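PDB 3MQ0: transcriptional repressor of the blcABC operon from Agrobacterium tumefaciens, which represses transcription of the blcABC operon, probably by binding DNA through a helix-turn-helix domain, and is regulated via oligomerization. Local coordinates for residues L75-S78 against T82-I85; L46-L51 against G64-M69; N107-Q112 against A261-E266; L100-T105 against V132-R137. One frame throughout, in Å; residues are numbered along the deposited sequence.

Contact 1. Residues L75-S78 against T82-I85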
loop_
_atom_site.group_PDB
_atom_site.type_symbol
_atom_site.label_atom_id
_atom_site.label_comp_id
_atom_site.label_asym_id
_atom_site.label_seq_id
_atom_site.Cartn_x
_atom_site.Cartn_y
_atom_site.Cartn_z
ATOM N N LEU B 75 10.748 -4.522 -13.840
ATOM C CA LEU B 75 11.500 -5.436 -12.987
ATOM C C LEU B 75 12.858 -4.823 -12.668
ATOM O O LEU B 75 13.376 -3.997 -13.422
ATOM C CB LEU B 75 11.755 -6.777 -13.691
ATOM C CG LEU B 75 10.541 -7.582 -14.158
ATOM C CD1 LEU B 75 10.944 -8.751 -15.064
ATOM C CD2 LEU B 75 9.696 -8.063 -12.986
ATOM N N ALA B 76 13.416 -5.252 -11.550
ATOM C CA ALA B 76 14.773 -4.932 -11.152
ATOM C C ALA B 76 15.552 -6.240 -11.112
ATOM O O ALA B 76 15.049 -7.260 -10.632
ATOM C CB ALA B 76 14.775 -4.288 -9.776
ATOM N N ARG B 77 16.783 -6.213 -11.607
ATOM C CA ARG B 77 17.608 -7.410 -11.609
ATOM C C ARG B 77 18.667 -7.349 -10.508
ATOM O O ARG B 77 19.463 -6.424 -10.485
ATOM C CB ARG B 77 18.295 -7.546 -12.965
ATOM C CG ARG B 77 19.117 -8.815 -13.115
ATOM C CD ARG B 77 19.744 -8.884 -14.491
ATOM N NE ARG B 77 20.497 -10.121 -14.686
ATOM C CZ ARG B 77 21.736 -10.312 -14.254
ATOM N NH1 ARG B 77 22.356 -9.345 -13.588
ATOM N NH2 ARG B 77 22.353 -11.469 -14.478
ATOM N N SER B 78 18.686 -8.335 -9.612
ATOM C CA SER B 78 19.705 -8.389 -8.557
ATOM C C SER B 78 21.043 -8.911 -9.079
ATOM O O SER B 78 21.135 -9.420 -10.196
ATOM C CB SER B 78 19.222 -9.248 -7.380
ATOM O OG SER B 78 18.091 -8.664 -6.749
ATOM N N THR B 82 18.475 -12.707 -10.065
ATOM C CA THR B 82 17.069 -12.853 -9.724
ATOM C C THR B 82 16.325 -11.570 -10.043
ATOM O O THR B 82 16.894 -10.488 -10.072
ATOM C CB THR B 82 16.849 -13.269 -8.253
ATOM O OG1 THR B 82 17.527 -12.358 -7.384
ATOM C CG2 THR B 82 17.373 -14.676 -8.020
ATOM N N LEU B 83 15.042 -11.695 -10.313
ATOM C CA LEU B 83 14.270 -10.558 -10.749
ATOM C C LEU B 83 13.249 -10.241 -9.671
ATOM O O LEU B 83 12.722 -11.138 -9.018
ATOM C CB LEU B 83 13.606 -10.873 -12.085
ATOM C CG LEU B 83 14.603 -11.042 -13.230
ATOM C CD1 LEU B 83 13.964 -11.715 -14.422
ATOM C CD2 LEU B 83 15.183 -9.687 -13.623
ATOM N N ARG B 84 13.000 -8.959 -9.456
ATOM C CA ARG B 84 12.006 -8.557 -8.478
ATOM C C ARG B 84 11.196 -7.424 -9.069
ATOM O O ARG B 84 11.603 -6.819 -10.053
ATOM C CB ARG B 84 12.690 -8.130 -7.172
ATOM C CG ARG B 84 13.531 -9.263 -6.609
ATOM C CD ARG B 84 14.565 -8.879 -5.557
ATOM N NE ARG B 84 15.548 -9.964 -5.431
ATOM C CZ ARG B 84 16.434 -10.086 -4.446
ATOM N NH1 ARG B 84 16.475 -9.194 -3.464
ATOM N NH2 ARG B 84 17.280 -11.112 -4.442
ATOM N N ILE B 85 10.039 -7.146 -8.480
ATOM C CA ILE B 85 9.256 -6.007 -8.928
ATOM C C ILE B 85 10.060 -4.716 -8.773
ATOM O O ILE B 85 10.676 -4.486 -7.727
ATOM C CB ILE B 85 7.957 -5.873 -8.112
ATOM C CG1 ILE B 85 7.117 -7.154 -8.226
ATOM C CG2 ILE B 85 7.164 -4.649 -8.569
ATOM C CD1 ILE B 85 6.592 -7.429 -9.624
#

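Contact 2. Residues L46-L51 against G64-M69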
loop_
_atom_site.group_PDB
_atom_site.type_symbol
_atom_site.label_atom_id
_atom_site.label_comp_id
_atom_site.label_asym_id
_atom_site.label_seq_id
_atom_site.Cartn_x
_atom_site.Cartn_y
_atom_site.Cartn_z
ATOM N N LEU B 46 12.987 -15.187 -8.170
ATOM C CA LEU B 46 13.198 -16.152 -9.252
ATOM C C LEU B 46 14.206 -15.672 -10.289
ATOM O O LEU B 46 14.341 -14.478 -10.532
ATOM C CB LEU B 46 11.861 -16.437 -9.949
ATOM C CG LEU B 46 10.727 -16.835 -9.001
ATOM C CD1 LEU B 46 9.387 -16.825 -9.728
ATOM C CD2 LEU B 46 11.018 -18.187 -8.371
ATOM N N THR B 47 14.892 -16.623 -10.916
ATOM C CA THR B 47 15.833 -16.331 -11.986
ATOM C C THR B 47 15.084 -16.179 -13.300
ATOM O O THR B 47 13.907 -16.526 -13.404
ATOM C CB THR B 47 16.841 -17.491 -12.166
ATOM O OG1 THR B 47 16.124 -18.700 -12.475
ATOM C CG2 THR B 47 17.644 -17.696 -10.899
ATOM N N ALA B 48 15.773 -15.677 -14.317
ATOM C CA ALA B 48 15.151 -15.565 -15.627
ATOM C C ALA B 48 14.821 -16.970 -16.114
ATOM O O ALA B 48 13.781 -17.189 -16.733
ATOM C CB ALA B 48 16.067 -14.851 -16.608
ATOM N N ALA B 49 15.697 -17.929 -15.817
ATOM C CA ALA B 49 15.465 -19.295 -16.265
ATOM C C ALA B 49 14.193 -19.857 -15.648
ATOM O O ALA B 49 13.405 -20.519 -16.320
ATOM C CB ALA B 49 16.650 -20.175 -15.937
ATOM N N GLU B 50 13.986 -19.586 -14.364
ATOM C CA GLU B 50 12.780 -20.046 -13.691
ATOM C C GLU B 50 11.520 -19.412 -14.279
ATOM O O GLU B 50 10.517 -20.094 -14.500
ATOM C CB GLU B 50 12.870 -19.806 -12.177
ATOM C CG GLU B 50 13.871 -20.728 -11.475
ATOM C CD GLU B 50 14.110 -20.357 -10.020
ATOM O OE1 GLU B 50 14.288 -19.153 -9.734
ATOM O OE2 GLU B 50 14.120 -21.271 -9.162
ATOM N N LEU B 51 11.560 -18.107 -14.530
ATOM C CA LEU B 51 10.386 -17.422 -15.053
ATOM C C LEU B 51 10.070 -17.890 -16.467
ATOM O O LEU B 51 8.908 -17.966 -16.861
ATOM C CB LEU B 51 10.585 -15.903 -15.044
ATOM C CG LEU B 51 10.601 -15.272 -13.655
ATOM C CD1 LEU B 51 11.146 -13.842 -13.744
ATOM C CD2 LEU B 51 9.188 -15.289 -13.088
ATOM N N GLY B 64 14.675 -12.143 -23.788
ATOM C CA GLY B 64 14.633 -10.797 -24.342
ATOM C C GLY B 64 13.512 -9.977 -23.731
ATOM O O GLY B 64 13.680 -8.805 -23.445
ATOM N N LEU B 65 12.360 -10.600 -23.512
ATOM C CA LEU B 65 11.242 -9.874 -22.919
ATOM C C LEU B 65 11.580 -9.465 -21.495
ATOM O O LEU B 65 11.337 -8.324 -21.102
ATOM C CB LEU B 65 9.959 -10.707 -22.960
ATOM C CG LEU B 65 8.723 -10.116 -22.289
ATOM C CD1 LEU B 65 8.315 -8.783 -22.923
ATOM C CD2 LEU B 65 7.620 -11.150 -22.422
ATOM N N LEU B 66 12.157 -10.393 -20.731
ATOM C CA LEU B 66 12.541 -10.099 -19.354
ATOM C C LEU B 66 13.558 -8.955 -19.318
ATOM O O LEU B 66 13.492 -8.094 -18.456
ATOM C CB LEU B 66 13.085 -11.344 -18.649
ATOM C CG LEU B 66 12.104 -12.491 -18.387
ATOM C CD1 LEU B 66 12.837 -13.690 -17.780
ATOM C CD2 LEU B 66 10.982 -12.046 -17.476
ATOM N N ALA B 67 14.491 -8.935 -20.263
ATOM C CA ALA B 67 15.494 -7.870 -20.292
ATOM C C ALA B 67 14.875 -6.513 -20.612
ATOM O O ALA B 67 15.281 -5.496 -20.067
ATOM C CB ALA B 67 16.627 -8.198 -21.264
ATOM N N VAL B 68 13.885 -6.498 -21.499
ATOM C CA VAL B 68 13.175 -5.274 -21.814
ATOM C C VAL B 68 12.390 -4.770 -20.603
ATOM O O VAL B 68 12.390 -3.582 -20.320
ATOM C CB VAL B 68 12.236 -5.455 -23.030
ATOM C CG1 VAL B 68 11.285 -4.265 -23.157
ATOM C CG2 VAL B 68 13.056 -5.633 -24.305
ATOM N N MET B 69 11.742 -5.682 -19.878
ATOM C CA MET B 69 10.987 -5.313 -18.688
ATOM C C MET B 69 11.895 -4.750 -17.626
ATOM O O MET B 69 11.479 -3.905 -16.832
ATOM C CB MET B 69 10.238 -6.524 -18.116
ATOM C CG MET B 69 9.078 -6.988 -18.995
ATOM S SD MET B 69 8.301 -8.476 -18.353
ATOM C CE MET B 69 7.510 -7.761 -16.910
#

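Contact 3. Residues N107-Q112 against A261-E266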
loop_
_atom_site.group_PDB
_atom_site.type_symbol
_atom_site.label_atom_id
_atom_site.label_comp_id
_atom_site.label_asym_id
_atom_site.label_seq_id
_atom_site.Cartn_x
_atom_site.Cartn_y
_atom_site.Cartn_z
ATOM N N ASN B 107 -21.781 3.690 -8.051
ATOM C CA ASN B 107 -22.789 4.083 -9.040
ATOM C C ASN B 107 -22.616 3.314 -10.338
ATOM O O ASN B 107 -23.581 2.785 -10.894
ATOM C CB ASN B 107 -22.722 5.583 -9.352
ATOM C CG ASN B 107 -23.200 6.454 -8.206
ATOM O OD1 ASN B 107 -23.992 6.031 -7.385
ATOM N ND2 ASN B 107 -22.729 7.698 -8.173
ATOM N N ASP B 108 -21.378 3.268 -10.821
ATOM C CA ASP B 108 -21.058 2.595 -12.078
ATOM C C ASP B 108 -21.274 1.082 -12.026
ATOM O O ASP B 108 -21.702 0.454 -13.002
ATOM C CB ASP B 108 -19.627 2.928 -12.494
ATOM C CG ASP B 108 -19.464 4.395 -12.881
ATOM O OD1 ASP B 108 -20.496 5.091 -13.032
ATOM O OD2 ASP B 108 -18.313 4.854 -13.040
ATOM N N HIS B 109 -20.982 0.502 -10.877
ATOM C CA HIS B 109 -21.214 -0.913 -10.669
ATOM C C HIS B 109 -22.701 -1.227 -10.803
ATOM O O HIS B 109 -23.077 -2.232 -11.403
ATOM C CB HIS B 109 -20.710 -1.309 -9.282
ATOM C CG HIS B 109 -20.567 -2.783 -9.082
ATOM N ND1 HIS B 109 -19.644 -3.543 -9.764
ATOM C CD2 HIS B 109 -21.212 -3.637 -8.244
ATOM C CE1 HIS B 109 -19.736 -4.802 -9.373
ATOM N NE2 HIS B 109 -20.675 -4.881 -8.447
ATOM N N LEU B 110 -23.550 -0.364 -10.249
ATOM C CA LEU B 110 -24.992 -0.587 -10.339
ATOM C C LEU B 110 -25.509 -0.450 -11.770
ATOM O O LEU B 110 -26.461 -1.126 -12.166
ATOM C CB LEU B 110 -25.750 0.366 -9.421
ATOM C CG LEU B 110 -25.578 0.100 -7.931
ATOM C CD1 LEU B 110 -26.475 1.041 -7.144
ATOM C CD2 LEU B 110 -25.913 -1.342 -7.638
ATOM N N ALA B 111 -24.874 0.423 -12.539
ATOM C CA ALA B 111 -25.290 0.667 -13.915
ATOM C C ALA B 111 -25.223 -0.577 -14.806
ATOM O O ALA B 111 -25.747 -0.571 -15.916
ATOM C CB ALA B 111 -24.469 1.795 -14.523
ATOM N N GLN B 112 -24.580 -1.640 -14.338
ATOM C CA GLN B 112 -24.432 -2.832 -15.173
ATOM C C GLN B 112 -25.003 -4.086 -14.519
ATOM O O GLN B 112 -24.857 -5.192 -15.040
ATOM C CB GLN B 112 -22.967 -3.040 -15.542
ATOM C CG GLN B 112 -22.065 -3.216 -14.346
ATOM C CD GLN B 112 -20.637 -2.828 -14.643
ATOM O OE1 GLN B 112 -20.381 -1.811 -15.292
ATOM N NE2 GLN B 112 -19.694 -3.640 -14.176
ATOM N N ALA B 261 -21.210 -7.357 -3.676
ATOM C CA ALA B 261 -20.344 -6.603 -2.769
ATOM C C ALA B 261 -18.881 -7.017 -2.913
ATOM O O ALA B 261 -17.995 -6.170 -2.911
ATOM C CB ALA B 261 -20.802 -6.788 -1.322
ATOM N N ASN B 262 -18.630 -8.322 -3.010
ATOM C CA ASN B 262 -17.285 -8.824 -3.289
ATOM C C ASN B 262 -16.687 -8.270 -4.587
ATOM O O ASN B 262 -15.506 -7.919 -4.643
ATOM C CB ASN B 262 -17.270 -10.359 -3.284
ATOM C CG ASN B 262 -17.466 -10.932 -1.887
ATOM O OD1 ASN B 262 -17.349 -10.215 -0.900
ATOM N ND2 ASN B 262 -17.772 -12.213 -1.802
ATOM N N ALA B 263 -17.508 -8.167 -5.626
ATOM C CA ALA B 263 -17.033 -7.628 -6.906
ATOM C C ALA B 263 -16.709 -6.145 -6.768
ATOM O O ALA B 263 -15.734 -5.650 -7.331
ATOM C CB ALA B 263 -18.068 -7.843 -8.001
ATOM N N LEU B 264 -17.524 -5.426 -6.007
ATOM C CA LEU B 264 -17.239 -4.018 -5.764
ATOM C C LEU B 264 -15.939 -3.838 -4.966
ATOM O O LEU B 264 -15.134 -2.956 -5.275
ATOM C CB LEU B 264 -18.415 -3.363 -5.024
ATOM C CG LEU B 264 -18.485 -1.843 -4.930
ATOM C CD1 LEU B 264 -18.309 -1.204 -6.293
ATOM C CD2 LEU B 264 -19.822 -1.426 -4.325
ATOM N N SER B 265 -15.750 -4.666 -3.940
ATOM C CA SER B 265 -14.523 -4.646 -3.127
ATOM C C SER B 265 -13.265 -4.851 -3.975
ATOM O O SER B 265 -12.244 -4.179 -3.784
ATOM C CB SER B 265 -14.590 -5.740 -2.050
ATOM O OG SER B 265 -15.684 -5.486 -1.179
ATOM N N GLU B 266 -13.346 -5.780 -4.913
ATOM C CA GLU B 266 -12.236 -6.035 -5.828
ATOM C C GLU B 266 -11.868 -4.779 -6.619
ATOM O O GLU B 266 -10.697 -4.478 -6.836
ATOM C CB GLU B 266 -12.575 -7.182 -6.771
ATOM C CG GLU B 266 -11.378 -7.674 -7.558
ATOM C CD GLU B 266 -11.678 -8.926 -8.353
ATOM O OE1 GLU B 266 -12.379 -8.822 -9.384
ATOM O OE2 GLU B 266 -11.216 -10.014 -7.943
#

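Contact 4. Residues L100-T105 against V132-R137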
loop_
_atom_site.group_PDB
_atom_site.type_symbol
_atom_site.label_atom_id
_atom_site.label_comp_id
_atom_site.label_asym_id
_atom_site.label_seq_id
_atom_site.Cartn_x
_atom_site.Cartn_y
_atom_site.Cartn_z
ATOM N N LEU B 100 -9.130 7.066 -5.656
ATOM C CA LEU B 100 -10.217 6.176 -5.239
ATOM C C LEU B 100 -11.454 6.941 -4.763
ATOM O O LEU B 100 -11.388 7.729 -3.820
ATOM C CB LEU B 100 -9.736 5.210 -4.152
ATOM C CG LEU B 100 -10.467 3.868 -4.030
ATOM C CD1 LEU B 100 -10.508 3.159 -5.373
ATOM C CD2 LEU B 100 -9.806 2.992 -2.976
ATOM N N ASP B 101 -12.581 6.693 -5.426
ATOM C CA ASP B 101 -13.846 7.349 -5.111
ATOM C C ASP B 101 -14.914 6.268 -5.041
ATOM O O ASP B 101 -15.434 5.835 -6.065
ATOM C CB ASP B 101 -14.195 8.358 -6.200
ATOM C CG ASP B 101 -15.422 9.202 -5.861
ATOM O OD1 ASP B 101 -16.326 8.719 -5.142
ATOM O OD2 ASP B 101 -15.482 10.361 -6.324
ATOM N N ILE B 102 -15.222 5.826 -3.833
ATOM C CA ILE B 102 -16.118 4.692 -3.655
ATOM C C ILE B 102 -17.540 4.963 -4.184
ATOM O O ILE B 102 -18.184 4.078 -4.746
ATOM C CB ILE B 102 -16.140 4.235 -2.184
ATOM C CG1 ILE B 102 -16.941 2.952 -2.029
ATOM C CG2 ILE B 102 -16.677 5.333 -1.276
ATOM C CD1 ILE B 102 -17.005 2.478 -0.604
ATOM N N VAL B 103 -18.021 6.191 -4.031
ATOM C CA VAL B 103 -19.373 6.487 -4.463
ATOM C C VAL B 103 -19.511 6.375 -5.980
ATOM O O VAL B 103 -20.483 5.811 -6.474
ATOM C CB VAL B 103 -19.817 7.883 -3.989
ATOM C CG1 VAL B 103 -21.174 8.249 -4.587
ATOM C CG2 VAL B 103 -19.853 7.918 -2.465
ATOM N N SER B 104 -18.558 6.916 -6.735
ATOM C CA SER B 104 -18.657 6.810 -8.190
ATOM C C SER B 104 -18.443 5.353 -8.651
ATOM O O SER B 104 -19.076 4.904 -9.596
ATOM C CB SER B 104 -17.687 7.763 -8.900
ATOM O OG SER B 104 -16.343 7.471 -8.565
ATOM N N THR B 105 -17.564 4.624 -7.970
ATOM C CA THR B 105 -17.354 3.205 -8.258
ATOM C C THR B 105 -18.652 2.413 -8.046
ATOM O O THR B 105 -19.056 1.606 -8.879
ATOM C CB THR B 105 -16.236 2.629 -7.357
ATOM O OG1 THR B 105 -15.010 3.325 -7.630
ATOM C CG2 THR B 105 -16.042 1.135 -7.603
ATOM N N VAL B 132 -23.763 6.318 8.110
ATOM C CA VAL B 132 -23.958 7.568 7.377
ATOM C C VAL B 132 -24.120 7.226 5.906
ATOM O O VAL B 132 -23.314 6.466 5.357
ATOM C CB VAL B 132 -22.742 8.499 7.553
ATOM C CG1 VAL B 132 -22.930 9.784 6.747
ATOM C CG2 VAL B 132 -22.521 8.802 9.035
ATOM N N TYR B 133 -25.184 7.730 5.288
ATOM C CA TYR B 133 -25.492 7.433 3.889
ATOM C C TYR B 133 -24.623 8.262 2.963
ATOM O O TYR B 133 -24.668 9.484 3.004
ATOM C CB TYR B 133 -27.009 7.603 3.604
ATOM C CG TYR B 133 -27.731 6.514 4.326
ATOM C CD1 TYR B 133 -28.035 6.647 5.667
ATOM C CD2 TYR B 133 -27.970 5.289 3.714
ATOM C CE1 TYR B 133 -28.606 5.605 6.379
ATOM C CE2 TYR B 133 -28.542 4.242 4.413
ATOM C CZ TYR B 133 -28.864 4.413 5.744
ATOM O OH TYR B 133 -29.434 3.385 6.453
ATOM N N ILE B 134 -23.800 7.599 2.158
ATOM C CA ILE B 134 -22.938 8.326 1.234
ATOM C C ILE B 134 -23.305 8.122 -0.227
ATOM O O ILE B 134 -22.805 8.834 -1.104
ATOM C CB ILE B 134 -21.451 8.002 1.445
ATOM C CG1 ILE B 134 -21.171 6.511 1.233
ATOM C CG2 ILE B 134 -21.024 8.414 2.851
ATOM C CD1 ILE B 134 -19.677 6.177 1.136
ATOM N N GLY B 135 -24.158 7.144 -0.494
ATOM C CA GLY B 135 -24.649 6.912 -1.845
ATOM C C GLY B 135 -26.037 6.313 -1.817
ATOM O O GLY B 135 -26.400 5.632 -0.860
ATOM N N CYS B 136 -26.831 6.597 -2.847
ATOM C CA CYS B 136 -28.181 6.057 -2.909
ATOM C C CYS B 136 -28.676 6.023 -4.344
ATOM O O CYS B 136 -28.689 7.055 -5.019
ATOM C CB CYS B 136 -29.144 6.882 -2.047
ATOM S SG CYS B 136 -30.871 6.261 -2.043
ATOM N N ARG B 137 -29.084 4.843 -4.810
ATOM C CA ARG B 137 -29.710 4.724 -6.125
ATOM C C ARG B 137 -31.180 4.350 -5.941
ATOM O O ARG B 137 -31.498 3.257 -5.482
ATOM C CB ARG B 137 -28.972 3.724 -7.027
ATOM C CG ARG B 137 -29.492 3.742 -8.481
ATOM C CD ARG B 137 -28.957 2.604 -9.346
ATOM N NE ARG B 137 -29.645 1.311 -9.207
ATOM C CZ ARG B 137 -30.850 1.119 -8.673
ATOM N NH1 ARG B 137 -31.568 2.134 -8.216
ATOM N NH2 ARG B 137 -31.339 -0.108 -8.599
#

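Contact 1. Residues L75-S78 against T82-I85
Ala76 and Arg84 form a hydrogen-bonded antiparallel pair, joined by two backbone bonds: Ala76 N gives to Arg84 O at 2.8 Å, and Arg84 N returns to Ala76 O at 2.9 Å. A third backbone bond, from Ser78 N to Thr82 O (2.8 Å), carries the pairing on toward the turn. Alongside these bonds the strands also meet through CA-H...O contacts, the shortest from Leu75 CA to Arg84 O at 3.2 Å.

Polar side chains gather on the side of Ala76 and Arg84. Ser78 OG stands over the centre of the Arg84 guanidinium face, 3.1 Å from NE, but the angle is too poor for a hydrogen bond. The group is held instead by a bond from Arg84 NH2 to Thr82 OG1 (3.2 Å), tilted a little out of the guanidinium plane, and by a weak one from Arg84 NH1 to Ser104 of the second subunit. Thr82 OG1 is itself bonded to Asp80 in the turn.

Apolar contact falls on the other face. Leu83 has CG anti to its carbonyl carbon (chi1 -67°), which brings CD2 to within 3.8 Å of Arg77 CB, while its CD1 approaches Leu75 CD1 at 4.3 Å. Helices 27-41 and 59-71 cover Leu75. Two short antiparallel strands following the helices in this way make the beta hairpin, or wing, of a winged helix-turn-helix domain.

Contact 2. Residues L46-L51 against G64-M69
Ala48 and Leu66 bring helix 48-52 and helix 59-71 together with their CA atoms 7.1 Å apart, the nearest such pair. The meeting is wholly apolar and rests on one leucine with two branches. With chi1 at -67° Leu66 swings its CG to the side of the backbone N, opposite the carbonyl carbon, and the fork reaches across: CD1 lies 3.6 Å from Ala48 CB and nearly as close to Ala48 CA (3.7 Å), while CD2 meets Leu51 CD1 at 4.1 Å. Leu51 and Leu66 slant past one another. Leu83 of the hairpin and Ile35 of helix 27-41 also touch Leu66, which makes it part of a shared hydrophobic centre.

The first turn of helix 48-52 is fixed by a capping box. Glu50 N gives to Thr47 OG1 at 3.0 Å, and in return Thr47 N reaches Glu50 OE1 at 2.9 Å, on the lone pair directed away from the other carboxylate oxygen. Glu50 OE2 forms a salt bridge with Arg44. Two helices joined by a short linker and packed on a third are the hallmark of the helix-turn-helix, and the position of helix 59-71 is consistent with that of the recognition helix.

Contact 3. Residues N107-Q112 against A261-E266
His109 and Leu264 both place CG anti to the backbone N (chi1 -165° and -167°), and the torsions carry the imidazole of helix 102-110 over to helix 247-267 and turn Leu264 CD1 toward it. The two helices belong to the GAF-like effector domain of the IclR family, where the last long helix lies along the sheet and helix 102-110 packs beside it. The nearest CA atoms, those of His109 and Leu264, are 7.0 Å apart.

Every contact across the two segments runs through His109. Leu264 CB lies over one face of the imidazole, offset toward its rim, and Leu264 CD1 meets the root of the side chain, 3.8 Å from His109 CB. The two side chains slant across each other. At the far end of the ring His109 CE1 lies 3.7 Å from Ala263 CB, which approaches obliquely.

Both ring nitrogens have partners on the same C-terminal helix: ND1 is hydrogen-bonded to Lys267 NZ, and NE2 makes a weak hydrogen bond with Thr260 O. The two bonds, one of them weak, limit the rotation of the ring. Beneath the contact, Leu264 and Ala261 rest on Ile225 of strand 218-226. Within the same turn, Ala261 O accepts both Ser265 N at 2.9 Å and Ser265 OG at 3.0 Å, the hydroxyl coming from above the carbonyl plane.

Contact 4. Residues L100-T105 against V132-R137
Ile134 reaches from its strand toward the first turn of helix 102-110, where Ile102 and Val103 receive it. From CB the chain leaves with CG1 between the backbone N and the carbonyl carbon (chi1 60°). CG1 then comes within 4.2 Å of Val103 CG2, and the terminal CD1 settles between two residues of the helix, 3.9 Å from Ile102 CG2 and 4.0 Å from Val103 CG2. It crosses the Ile102 side chain at about a right angle and that of Val103 obliquely. Elsewhere the side chain touches Leu123 and Val125 of strand 120-127.

Ile134 and Gly135 both face Leu123, a classic beta bulge in the antiparallel sheet of the GAF-like domain. At the bulge the backbone comes nearest the helix, Gly135 CA lying 5.9 Å from Val103 CA. Val103 also packs its methyls on the backbone of the bulge, CG2 meeting Ile134 O at 3.4 Å.

The helix start is shaped by Asp101 at the N-cap, whose OD1 accepts from Ser104 N at 3.3 Å, from above the carboxylate plane. Asp101 O takes three donors, Thr105 N and the hydroxyls of Thr105 and Ser104. Arg84 of the second subunit gives a hydrogen bond to Thr105 OG1 and packs on Ser104, and Leu268, beyond the C-terminal helix, touches Ile102.

The four contacts fall into two groups. Contacts 1 and 2, with centres 9 Å apart, belong to the winged helix-turn-helix domain, which probably binds DNA: helix 59-71 leads into strand 75-77, and strand 82-85 pairs with strand 46-47. Contacts 3 and 4, with centres 11 Å apart, lie in the effector domain and share helix 102-110. Along the chain contact 2 closes before contact 1 opens; contacts 3 and 4 follow, their segments alternating. A contact of one group lies 35 to 42 Å, centre to centre, from one of the other. Yet the dimer joins them: Arg84 and Ser78 of one subunit reach helix 102-110 of the other, linking wing and effector domain across the subunits.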